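Local coordinates for protein NAD(P)H-flavin oxidoreductase (Agrobacterium tumefaciens str. C58, PDB 2FRE) that binds flavin mononucleotide and, as a member of the nitroreductase family, probably uses NAD(P)H to reduce its substrates through the flavin, at residues 4-12 with 179-187. Sequence-based numbering, arbitrary orientation.
Sequences SNNRQSEYP and VPSKRVPLA. With FMN (flavin mononucleotide), chain C.
Arg7 and Ser181 are hydrogen-bonded at the phosphate end of an FMN site, where the N-terminal beta hairpin of this nitroreductase-family chain lies along the loop that follows helix 172-176. The hairpin reverses through a type I' turn from Ser4 to Arg7. From the last residue of the turn, the Arg7 chain, extended from CG to NE, carries its guanidinium to Ser181: Arg7 NE donates to Ser181 O (2.8 Å), in the carbonyl plane, while Pro180 CB covers one guanidinium face. Arg7 NH2 donates to FMN O1P (2.8 Å) and weakly to Ser181 OG; its NH1 is taken up by the carbonyls of Leu18 and Arg20. Arg183, bent at chi2 (-67°), brings its own NH2 to O1P, so two arginines grip one phosphate oxygen. Arg183 NH2 also bonds Trp45 O of the second subunit, placing the site at the dimer interface. Within the turn, Asn6 O accepts from Lys182 NZ (2.7 Å), and a water joins that oxygen to Pro180 O. At the far end Leu186 CD2 packs on Tyr11 CE2 (3.6 Å), and Leu186 N gives a nearly straight bond (171°) to the syn lone pair of Glu10 OE1, 2.8 Å away.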
loop_
_atom_site.group_PDB
_atom_site.type_symbol
_atom_site.label_atom_id
_atom_site.label_comp_id
_atom_site.label_asym_id
_atom_site.label_seq_id
_atom_site.Cartn_x
_atom_site.Cartn_y
_atom_site.Cartn_z
ATOM N N SER A 4 -9.398 -11.488 -16.214
ATOM C CA SER A 4 -10.460 -10.806 -15.469
ATOM C C SER A 4 -10.362 -9.301 -15.662
ATOM O O SER A 4 -9.270 -8.752 -15.729
ATOM C CB SER A 4 -10.371 -11.162 -13.977
ATOM O OG SER A 4 -11.634 -11.009 -13.353
ATOM N N ASN A 5 -11.516 -8.638 -15.773
ATOM C CA ASN A 5 -11.577 -7.176 -15.883
ATOM C C ASN A 5 -10.727 -6.595 -17.018
ATOM O O ASN A 5 -10.001 -5.621 -16.821
ATOM C CB ASN A 5 -11.204 -6.521 -14.559
ATOM C CG ASN A 5 -11.650 -5.071 -14.491
ATOM O OD1 ASN A 5 -12.646 -4.685 -15.120
ATOM N ND2 ASN A 5 -10.902 -4.250 -13.756
ATOM N N ASN A 6 -10.835 -7.212 -18.194
ATOM C CA ASN A 6 -10.099 -6.818 -19.409
ATOM C C ASN A 6 -8.595 -6.817 -19.157
ATOM O O ASN A 6 -7.857 -6.072 -19.787
ATOM C CB ASN A 6 -10.582 -5.442 -19.918
ATOM C CG ASN A 6 -10.491 -5.280 -21.456
ATOM O OD1 ASN A 6 -9.673 -5.905 -22.151
ATOM N ND2 ASN A 6 -11.369 -4.455 -21.980
ATOM N N ARG A 7 -8.151 -7.660 -18.233
ATOM C CA ARG A 7 -6.739 -7.776 -17.895
ATOM C C ARG A 7 -6.330 -9.237 -17.816
ATOM O O ARG A 7 -7.117 -10.101 -17.449
ATOM C CB ARG A 7 -6.430 -7.117 -16.546
ATOM C CG ARG A 7 -6.618 -5.638 -16.505
ATOM C CD ARG A 7 -6.714 -5.139 -15.052
ATOM N NE ARG A 7 -6.431 -3.706 -14.963
ATOM C CZ ARG A 7 -6.488 -2.980 -13.844
ATOM N NH1 ARG A 7 -6.886 -3.509 -12.693
ATOM N NH2 ARG A 7 -6.146 -1.703 -13.874
ATOM N N GLN A 8 -5.071 -9.489 -18.134
ATOM C CA GLN A 8 -4.522 -10.810 -18.098
ATOM C C GLN A 8 -3.234 -10.752 -17.301
ATOM O O GLN A 8 -2.364 -9.927 -17.558
ATOM C CB GLN A 8 -4.225 -11.324 -19.502
ATOM C CG GLN A 8 -3.757 -12.767 -19.487
ATOM C CD GLN A 8 -3.475 -13.339 -20.868
ATOM O OE1 GLN A 8 -2.320 -13.388 -21.313
ATOM N NE2 GLN A 8 -4.502 -13.817 -21.517
ATOM N N SER A 9 -3.118 -11.628 -16.337
ATOM C CA SER A 9 -1.932 -11.642 -15.508
ATOM C C SER A 9 -1.071 -12.747 -16.068
ATOM O O SER A 9 -1.581 -13.659 -16.727
ATOM C CB SER A 9 -2.305 -11.978 -14.085
ATOM O OG SER A 9 -2.758 -13.323 -14.054
ATOM N N GLU A 10 0.222 -12.686 -15.804
ATOM C CA GLU A 10 1.137 -13.734 -16.263
ATOM C C GLU A 10 1.085 -14.988 -15.358
ATOM O O GLU A 10 1.410 -16.091 -15.803
ATOM C CB GLU A 10 2.545 -13.177 -16.336
ATOM C CG GLU A 10 2.673 -11.993 -17.285
ATOM C CD GLU A 10 3.950 -11.209 -17.062
ATOM O OE1 GLU A 10 3.870 -10.083 -16.512
ATOM O OE2 GLU A 10 5.022 -11.752 -17.416
ATOM N N TYR A 11 0.659 -14.798 -14.109
ATOM C CA TYR A 11 0.588 -15.861 -13.076
ATOM C C TYR A 11 -0.812 -15.911 -12.455
ATOM O O TYR A 11 -1.570 -14.945 -12.600
ATOM C CB TYR A 11 1.656 -15.582 -12.025
ATOM C CG TYR A 11 3.011 -15.619 -12.667
ATOM C CD1 TYR A 11 3.667 -16.822 -12.861
ATOM C CD2 TYR A 11 3.590 -14.469 -13.180
ATOM C CE1 TYR A 11 4.883 -16.870 -13.497
ATOM C CE2 TYR A 11 4.817 -14.510 -13.803
ATOM C CZ TYR A 11 5.450 -15.703 -13.969
ATOM O OH TYR A 11 6.668 -15.740 -14.617
ATOM N N PRO A 12 -1.183 -17.026 -11.781
ATOM C CA PRO A 12 -2.565 -17.164 -11.268
ATOM C C PRO A 12 -2.889 -16.289 -10.035
ATOM O O PRO A 12 -3.225 -16.802 -8.962
ATOM C CB PRO A 12 -2.635 -18.636 -10.892
ATOM C CG PRO A 12 -1.225 -18.958 -10.480
ATOM C CD PRO A 12 -0.373 -18.217 -11.456
ATOM N N VAL A 179 -11.131 2.556 -19.152
ATOM C CA VAL A 179 -10.798 1.170 -19.474
ATOM C C VAL A 179 -9.668 0.759 -18.538
ATOM O O VAL A 179 -8.786 1.576 -18.248
ATOM C CB VAL A 179 -10.428 0.996 -20.971
ATOM C CG1 VAL A 179 -9.182 1.770 -21.322
ATOM C CG2 VAL A 179 -10.223 -0.465 -21.314
ATOM N N PRO A 180 -9.721 -0.468 -17.982
ATOM C CA PRO A 180 -8.689 -0.781 -16.998
ATOM C C PRO A 180 -7.280 -0.740 -17.602
ATOM O O PRO A 180 -7.026 -1.295 -18.687
ATOM C CB PRO A 180 -9.087 -2.181 -16.499
ATOM C CG PRO A 180 -10.573 -2.217 -16.771
ATOM C CD PRO A 180 -10.686 -1.569 -18.106
ATOM N N SER A 181 -6.390 -0.047 -16.897
ATOM C CA SER A 181 -5.014 0.089 -17.308
ATOM C C SER A 181 -4.279 -1.244 -17.304
ATOM O O SER A 181 -4.680 -2.214 -16.631
ATOM C CB SER A 181 -4.302 1.064 -16.363
ATOM O OG SER A 181 -4.455 0.624 -15.026
ATOM N N LYS A 182 -3.180 -1.264 -18.044
ATOM C CA LYS A 182 -2.268 -2.407 -18.084
ATOM C C LYS A 182 -1.014 -2.171 -17.225
ATOM O O LYS A 182 -0.849 -1.110 -16.595
ATOM C CB LYS A 182 -1.840 -2.681 -19.542
ATOM C CG LYS A 182 -2.969 -2.813 -20.520
ATOM C CD LYS A 182 -3.942 -3.950 -20.217
ATOM C CE LYS A 182 -4.846 -4.218 -21.444
ATOM N NZ LYS A 182 -5.745 -5.438 -21.401
ATOM N N ARG A 183 -0.139 -3.173 -17.192
ATOM C CA ARG A 183 1.136 -3.081 -16.441
ATOM C C ARG A 183 2.259 -3.581 -17.307
ATOM O O ARG A 183 2.026 -4.275 -18.305
ATOM C CB ARG A 183 1.075 -3.913 -15.160
ATOM C CG ARG A 183 0.065 -3.444 -14.158
ATOM C CD ARG A 183 0.369 -2.089 -13.529
ATOM N NE ARG A 183 -0.669 -1.803 -12.540
ATOM C CZ ARG A 183 -1.878 -1.313 -12.817
ATOM N NH1 ARG A 183 -2.209 -0.930 -14.032
ATOM N NH2 ARG A 183 -2.746 -1.142 -11.849
ATOM N N VAL A 184 3.484 -3.217 -16.941
ATOM C CA VAL A 184 4.661 -3.764 -17.591
ATOM C C VAL A 184 4.762 -5.248 -17.239
ATOM O O VAL A 184 4.191 -5.683 -16.230
ATOM C CB VAL A 184 5.956 -3.013 -17.165
ATOM C CG1 VAL A 184 5.819 -1.533 -17.452
ATOM C CG2 VAL A 184 6.294 -3.250 -15.699
ATOM N N PRO A 185 5.474 -6.031 -18.065
ATOM C CA PRO A 185 5.784 -7.420 -17.699
ATOM C C PRO A 185 6.411 -7.535 -16.297
ATOM O O PRO A 185 7.223 -6.689 -15.905
ATOM C CB PRO A 185 6.790 -7.841 -18.781
ATOM C CG PRO A 185 6.451 -7.035 -19.930
ATOM C CD PRO A 185 6.023 -5.697 -19.390
ATOM N N LEU A 186 6.004 -8.560 -15.543
ATOM C CA LEU A 186 6.538 -8.814 -14.212
ATOM C C LEU A 186 8.064 -8.792 -14.224
ATOM O O LEU A 186 8.673 -8.206 -13.364
ATOM C CB LEU A 186 6.020 -10.146 -13.646
ATOM C CG LEU A 186 6.495 -10.471 -12.219
ATOM C CD1 LEU A 186 6.215 -9.317 -11.271
ATOM C CD2 LEU A 186 5.871 -11.759 -11.697
ATOM N N ALA A 187 8.674 -9.401 -15.237
ATOM C CA ALA A 187 10.130 -9.443 -15.326
ATOM C C ALA A 187 10.798 -8.069 -15.427
ATOM O O ALA A 187 11.977 -7.948 -15.119
ATOM C CB ALA A 187 10.558 -10.321 -16.475
HETATM N N1 FMN C . -5.917 9.573 -11.665
HETATM C C2 FMN C . -6.407 10.786 -12.148
HETATM O O2 FMN C . -7.260 10.796 -13.042
HETATM N N3 FMN C . -5.929 11.987 -11.651
HETATM C C4 FMN C . -4.983 12.029 -10.663
HETATM O O4 FMN C . -4.749 13.112 -10.089
HETATM C C4A FMN C . -4.493 10.799 -10.174
HETATM N N5 FMN C . -3.532 10.788 -9.177
HETATM C C5A FMN C . -3.116 9.574 -8.656
HETATM C C6 FMN C . -2.183 9.573 -7.633
HETATM C C7 FMN C . -1.749 8.385 -7.082
HETATM C C7M FMN C . -1.175 8.493 -5.696
HETATM C C8 FMN C . -2.226 7.162 -7.564
HETATM C C8M FMN C . -2.225 5.941 -6.674
HETATM C C9 FMN C . -3.160 7.153 -8.591
HETATM C C9A FMN C . -3.592 8.367 -9.157
HETATM N N10 FMN C . -4.506 8.366 -10.189
HETATM C C10 FMN C . -4.968 9.583 -10.678
HETATM C "C1'" FMN C . -4.974 7.082 -10.825
HETATM C "C2'" FMN C . -3.879 6.259 -11.500
HETATM O "O2'" FMN C . -3.560 6.750 -12.798
HETATM C "C3'" FMN C . -4.296 4.792 -11.553
HETATM O "O3'" FMN C . -4.400 4.276 -10.232
HETATM C "C4'" FMN C . -3.324 3.974 -12.395
HETATM O "O4'" FMN C . -3.377 4.384 -13.751
HETATM C "C5'" FMN C . -3.575 2.472 -12.323
HETATM O "O5'" FMN C . -4.877 2.152 -12.788
HETATM P P FMN C . -5.916 1.340 -11.865
HETATM O O1P FMN C . -5.373 -0.075 -11.755
HETATM O O2P FMN C . -5.960 1.968 -10.482
HETATM O O3P FMN C . -7.252 1.418 -12.552
HETATM O O HOH W 1 -8.035 -3.255 -20.249
HETATM O O HOH W 2 7.444 -11.255 -16.958
#